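Local coordinates for NYN domain-containing protein (Vibrio parahaemolyticus, PDB 2QIP), which is of unknown function but is probably an RNA nuclease of the NYN type, at residues 135-140 with 155-160. Sequence-based numbering, arbitrary orientation.
Sequences KVTVYG and NFVAID
Tyr139 and Val157 meet where the last two strands of a parallel sheet pair, the closing beta-alpha-beta unit of this PIN-like NYN domain; helix 147-152 makes the crossover, and strand 155-158 is the outermost on this side within the chain. As in any regular parallel pair, a residue bonds to the two that flank its neighbour: Val138 N donates to Asn155 O and Val138 O accepts from Val157 N (2.9 Å). Asn155 N donates to Val136 O and Gly140 N reaches Val157 O at 3.2 Å, so Asn155 and Val157 are each held through both N and O. Side chains then sort by face. Val157 lies alongside Tyr139, with CB centred over the ring in a CH-pi contact, 3.7 Å from the centroid, and CG1 against Tyr139 CE1 at 3.4 Å. The same phenol ring meets Phe38 edge-to-face. Phe156 and Val138 occupy the other face: Phe156 CG lies anti to its backbone N (chi1 173°), and the ring comes obliquely against the neighbouring backbone, Phe156 CZ 3.4 Å from Gly140 O, with Val138 CG1 in plane at its edge. Beyond the paired strands, Ile159 sets CG1 and CD1 against the Gly140 backbone. Ile159 N gives Gly140 O an almost straight 2.8 Å hydrogen bond, although the donor stands 56° out of the carbonyl plane.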
loop_
_atom_site.group_PDB
_atom_site.type_symbol
_atom_site.label_atom_id
_atom_site.label_comp_id
_atom_site.label_asym_id
_atom_site.label_seq_id
_atom_site.Cartn_x
_atom_site.Cartn_y
_atom_site.Cartn_z
ATOM N N LYS A 135 -17.971 -6.296 4.501
ATOM C CA LYS A 135 -18.103 -6.634 3.082
ATOM C C LYS A 135 -17.255 -5.695 2.253
ATOM O O LYS A 135 -17.020 -4.539 2.651
ATOM C CB LYS A 135 -19.560 -6.498 2.625
ATOM C CG LYS A 135 -20.537 -7.394 3.372
ATOM C CD LYS A 135 -20.440 -8.820 2.925
ATOM C CE LYS A 135 -21.502 -9.680 3.626
ATOM N NZ LYS A 135 -21.340 -11.098 3.223
ATOM N N VAL A 136 -16.812 -6.183 1.100
ATOM C CA VAL A 136 -16.091 -5.358 0.149
ATOM C C VAL A 136 -16.691 -5.543 -1.230
ATOM O O VAL A 136 -16.831 -6.695 -1.721
ATOM C CB VAL A 136 -14.576 -5.689 0.128
ATOM C CG1 VAL A 136 -13.836 -4.747 -0.827
ATOM C CG2 VAL A 136 -13.988 -5.583 1.563
ATOM N N THR A 137 -17.069 -4.420 -1.840
ATOM C CA THR A 137 -17.438 -4.403 -3.265
ATOM C C THR A 137 -16.320 -3.730 -4.045
ATOM O O THR A 137 -15.825 -2.677 -3.628
ATOM C CB THR A 137 -18.740 -3.611 -3.502
ATOM O OG1 THR A 137 -19.816 -4.241 -2.796
ATOM C CG2 THR A 137 -19.082 -3.483 -5.004
ATOM N N VAL A 138 -15.939 -4.329 -5.175
ATOM C CA VAL A 138 -14.981 -3.743 -6.104
ATOM C C VAL A 138 -15.709 -3.330 -7.361
ATOM O O VAL A 138 -16.499 -4.118 -7.884
ATOM C CB VAL A 138 -13.844 -4.740 -6.440
ATOM C CG1 VAL A 138 -12.986 -4.247 -7.617
ATOM C CG2 VAL A 138 -12.970 -4.981 -5.201
ATOM N N TYR A 139 -15.455 -2.097 -7.813
ATOM C CA TYR A 139 -15.861 -1.656 -9.151
ATOM C C TYR A 139 -14.588 -1.584 -9.976
ATOM O O TYR A 139 -13.616 -0.944 -9.545
ATOM C CB TYR A 139 -16.478 -0.251 -9.117
ATOM C CG TYR A 139 -17.900 -0.173 -8.628
ATOM C CD1 TYR A 139 -18.930 0.240 -9.490
ATOM C CD2 TYR A 139 -18.227 -0.459 -7.295
ATOM C CE1 TYR A 139 -20.242 0.355 -9.050
ATOM C CE2 TYR A 139 -19.533 -0.360 -6.853
ATOM C CZ TYR A 139 -20.547 0.034 -7.737
ATOM O OH TYR A 139 -21.847 0.126 -7.290
ATOM N N GLY A 140 -14.598 -2.212 -11.153
ATOM C CA GLY A 140 -13.417 -2.201 -12.007
ATOM C C GLY A 140 -13.790 -2.459 -13.451
ATOM O O GLY A 140 -14.825 -3.063 -13.719
ATOM N N ASN A 155 -18.557 -8.693 -3.677
ATOM C CA ASN A 155 -19.322 -8.380 -4.885
ATOM C C ASN A 155 -18.416 -7.626 -5.814
ATOM O O ASN A 155 -17.567 -6.855 -5.375
ATOM C CB ASN A 155 -20.528 -7.489 -4.533
ATOM C CG ASN A 155 -21.542 -8.204 -3.659
ATOM O OD1 ASN A 155 -22.535 -8.783 -4.166
ATOM N ND2 ASN A 155 -21.307 -8.195 -2.347
ATOM N N PHE A 156 -18.629 -7.832 -7.108
ATOM C CA PHE A 156 -17.895 -7.121 -8.140
ATOM C C PHE A 156 -18.896 -6.462 -9.082
ATOM O O PHE A 156 -19.857 -7.106 -9.520
ATOM C CB PHE A 156 -16.976 -8.055 -8.938
ATOM C CG PHE A 156 -16.322 -7.385 -10.131
ATOM C CD1 PHE A 156 -15.342 -6.415 -9.945
ATOM C CD2 PHE A 156 -16.702 -7.707 -11.436
ATOM C CE1 PHE A 156 -14.751 -5.780 -11.028
ATOM C CE2 PHE A 156 -16.108 -7.050 -12.539
ATOM C CZ PHE A 156 -15.125 -6.106 -12.327
ATOM N N VAL A 157 -18.678 -5.186 -9.380
ATOM C CA VAL A 157 -19.539 -4.477 -10.321
ATOM C C VAL A 157 -18.671 -3.968 -11.470
ATOM O O VAL A 157 -17.656 -3.279 -11.248
ATOM C CB VAL A 157 -20.269 -3.290 -9.658
ATOM C CG1 VAL A 157 -21.123 -2.534 -10.710
ATOM C CG2 VAL A 157 -21.139 -3.756 -8.476
ATOM N N ALA A 158 -19.065 -4.310 -12.695
ATOM C CA ALA A 158 -18.294 -3.898 -13.863
ATOM C C ALA A 158 -18.368 -2.407 -14.124
ATOM O O ALA A 158 -19.452 -1.841 -14.124
ATOM C CB ALA A 158 -18.818 -4.610 -15.076
ATOM N N ILE A 159 -17.216 -1.774 -14.365
ATOM C CA ILE A 159 -17.210 -0.424 -14.947
ATOM C C ILE A 159 -17.282 -0.652 -16.445
ATOM O O ILE A 159 -16.318 -1.075 -17.060
ATOM C CB ILE A 159 -15.959 0.375 -14.577
ATOM C CG1 ILE A 159 -15.906 0.596 -13.056
ATOM C CG2 ILE A 159 -15.911 1.737 -15.342
ATOM C CD1 ILE A 159 -14.622 1.303 -12.602
ATOM N N ASP A 160 -18.466 -0.415 -16.990
ATOM C CA ASP A 160 -18.735 -0.582 -18.412
ATOM C C ASP A 160 -19.611 0.572 -18.842
ATOM O O ASP A 160 -19.655 1.598 -18.155
ATOM C CB ASP A 160 -19.395 -1.948 -18.688
ATOM C CG ASP A 160 -20.738 -2.138 -17.985
ATOM O OD1 ASP A 160 -21.332 -1.161 -17.453
ATOM O OD2 ASP A 160 -21.200 -3.308 -17.964
#